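Local coordinates for NRPS (Penicillium fellutanum, PDB 6NKI), which belongs to a non-ribosomal peptide synthetase and contains a Rossmann-type domain of the male sterility protein family that binds NADPH, at residues D137-A142 and D201-T206. Sequence-based numbering, arbitrary orientation.
Sequences DTLEAA and DGYTQT
Leu139 reaches from helix 136-156 to the first turn of helix 202-220 and touches two residues there, Tyr203 and Thr206. The contact is apolar, and no hydrogen bond joins 137-142 to 201-206. Leu139 CD1 lies 3.8 Å from Tyr203 CA and 4.0 Å from Tyr203 CB. It meets the tyrosine at the root of its side chain, at the ring edge and near the ring plane, not over a face. The two side chains cross at about a right angle. Tyr203 CG is anti to the backbone N (chi1 172°), which points the ring away from the helix axis and leaves CB beside Leu139 CD1. Nearer the leucine backbone, Leu139 CB packs against Thr206 CG2 at 3.7 Å. Thr206 presents this methyl to the leucine. Just beyond the contact, its OG1 bonds to Asn143 ND2 of helix 136-156. Asp201 caps the second helix: its OD1 accepts from Tyr203 N at 3.0 Å, met from above the carboxylate plane. The Tyr203 side chain lies about 5 Å from the bound NADPH, beside its pocket. Leu139 also rests on Val129. The contact thus joins the N-terminal ends of two helices that follow strands 122-125 and 162-166, neighbours in the parallel Rossmann sheet.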
loop_
_atom_site.group_PDB
_atom_site.type_symbol
_atom_site.label_atom_id
_atom_site.label_comp_id
_atom_site.label_asym_id
_atom_site.label_seq_id
_atom_site.Cartn_x
_atom_site.Cartn_y
_atom_site.Cartn_z
ATOM N N ASP A 137 -28.956 -22.888 -3.185
ATOM C CA ASP A 137 -29.846 -22.905 -4.343
ATOM C C ASP A 137 -30.526 -21.562 -4.589
ATOM O O ASP A 137 -31.022 -21.330 -5.698
ATOM C CB ASP A 137 -30.903 -23.998 -4.187
ATOM C CG ASP A 137 -31.649 -24.276 -5.482
ATOM O OD1 ASP A 137 -31.089 -24.986 -6.349
ATOM O OD2 ASP A 137 -32.779 -23.763 -5.640
ATOM N N THR A 138 -30.558 -20.675 -3.595
ATOM C CA THR A 138 -31.163 -19.363 -3.785
ATOM C C THR A 138 -30.151 -18.350 -4.315
ATOM O O THR A 138 -30.502 -17.482 -5.123
ATOM C CB THR A 138 -31.763 -18.866 -2.468
ATOM O OG1 THR A 138 -32.559 -19.904 -1.892
ATOM C CG2 THR A 138 -32.662 -17.668 -2.723
ATOM N N LEU A 139 -28.898 -18.447 -3.877
ATOM C CA LEU A 139 -27.851 -17.590 -4.409
ATOM C C LEU A 139 -27.428 -18.010 -5.809
ATOM O O LEU A 139 -26.724 -17.251 -6.481
ATOM C CB LEU A 139 -26.637 -17.617 -3.474
ATOM C CG LEU A 139 -26.961 -17.396 -1.988
ATOM C CD1 LEU A 139 -25.704 -17.422 -1.112
ATOM C CD2 LEU A 139 -27.819 -16.159 -1.732
ATOM N N GLU A 140 -27.853 -19.195 -6.251
ATOM C CA GLU A 140 -27.352 -19.795 -7.482
ATOM C C GLU A 140 -27.689 -18.927 -8.687
ATOM O O GLU A 140 -26.811 -18.549 -9.468
ATOM C CB GLU A 140 -27.941 -21.207 -7.616
ATOM C CG GLU A 140 -27.256 -22.185 -8.593
ATOM C CD GLU A 140 -27.862 -22.208 -9.990
ATOM O OE1 GLU A 140 -29.037 -21.813 -10.142
ATOM O OE2 GLU A 140 -27.175 -22.673 -10.930
ATOM N N ALA A 141 -28.967 -18.590 -8.842
ATOM C CA ALA A 141 -29.365 -17.738 -9.954
ATOM C C ALA A 141 -28.710 -16.368 -9.858
ATOM O O ALA A 141 -28.242 -15.822 -10.864
ATOM C CB ALA A 141 -30.889 -17.608 -9.995
ATOM N N ALA A 142 -28.655 -15.799 -8.656
ATOM C CA ALA A 142 -28.129 -14.448 -8.519
ATOM C C ALA A 142 -26.612 -14.432 -8.682
ATOM O O ALA A 142 -26.054 -13.553 -9.351
ATOM C CB ALA A 142 -28.554 -13.865 -7.174
ATOM N N ASP A 201 -20.109 -23.454 3.381
ATOM C CA ASP A 201 -21.170 -22.498 3.098
ATOM C C ASP A 201 -21.495 -22.456 1.613
ATOM O O ASP A 201 -20.590 -22.452 0.774
ATOM C CB ASP A 201 -20.775 -21.099 3.568
ATOM C CG ASP A 201 -21.915 -20.105 3.450
ATOM O OD1 ASP A 201 -23.018 -20.496 3.003
ATOM O OD2 ASP A 201 -21.713 -18.929 3.804
ATOM N N GLY A 202 -22.790 -22.374 1.304
ATOM C CA GLY A 202 -23.206 -22.211 -0.078
ATOM C C GLY A 202 -22.707 -20.917 -0.693
ATOM O O GLY A 202 -22.367 -20.878 -1.878
ATOM N N TYR A 203 -22.657 -19.844 0.094
ATOM C CA TYR A 203 -22.111 -18.597 -0.421
ATOM C C TYR A 203 -20.689 -18.793 -0.942
ATOM O O TYR A 203 -20.409 -18.578 -2.126
ATOM C CB TYR A 203 -22.152 -17.506 0.644
ATOM C CG TYR A 203 -21.411 -16.301 0.147
ATOM C CD1 TYR A 203 -21.948 -15.502 -0.855
ATOM C CD2 TYR A 203 -20.144 -15.997 0.629
ATOM C CE1 TYR A 203 -21.258 -14.413 -1.341
ATOM C CE2 TYR A 203 -19.448 -14.915 0.156
ATOM C CZ TYR A 203 -20.007 -14.125 -0.833
ATOM O OH TYR A 203 -19.311 -13.041 -1.310
ATOM N N THR A 204 -19.775 -19.199 -0.059
ATOM C CA THR A 204 -18.438 -19.586 -0.499
ATOM C C THR A 204 -18.480 -20.690 -1.556
ATOM O O THR A 204 -17.569 -20.802 -2.384
ATOM C CB THR A 204 -17.620 -20.024 0.714
ATOM O OG1 THR A 204 -18.320 -21.055 1.418
ATOM C CG2 THR A 204 -17.403 -18.851 1.657
ATOM N N GLN A 205 -19.540 -21.494 -1.557
ATOM C CA GLN A 205 -19.720 -22.539 -2.557
ATOM C C GLN A 205 -20.305 -21.996 -3.857
ATOM O O GLN A 205 -20.161 -22.644 -4.898
ATOM C CB GLN A 205 -20.617 -23.637 -1.972
ATOM C CG GLN A 205 -20.677 -24.984 -2.682
ATOM C CD GLN A 205 -21.598 -25.958 -1.954
ATOM O OE1 GLN A 205 -22.257 -25.587 -0.982
ATOM N NE2 GLN A 205 -21.636 -27.205 -2.416
ATOM N N THR A 206 -20.946 -20.821 -3.819
ATOM C CA THR A 206 -21.400 -20.168 -5.047
ATOM C C THR A 206 -20.248 -19.497 -5.776
ATOM O O THR A 206 -20.097 -19.659 -6.992
ATOM C CB THR A 206 -22.478 -19.118 -4.761
ATOM O OG1 THR A 206 -21.980 -18.148 -3.826
ATOM C CG2 THR A 206 -23.777 -19.753 -4.265
#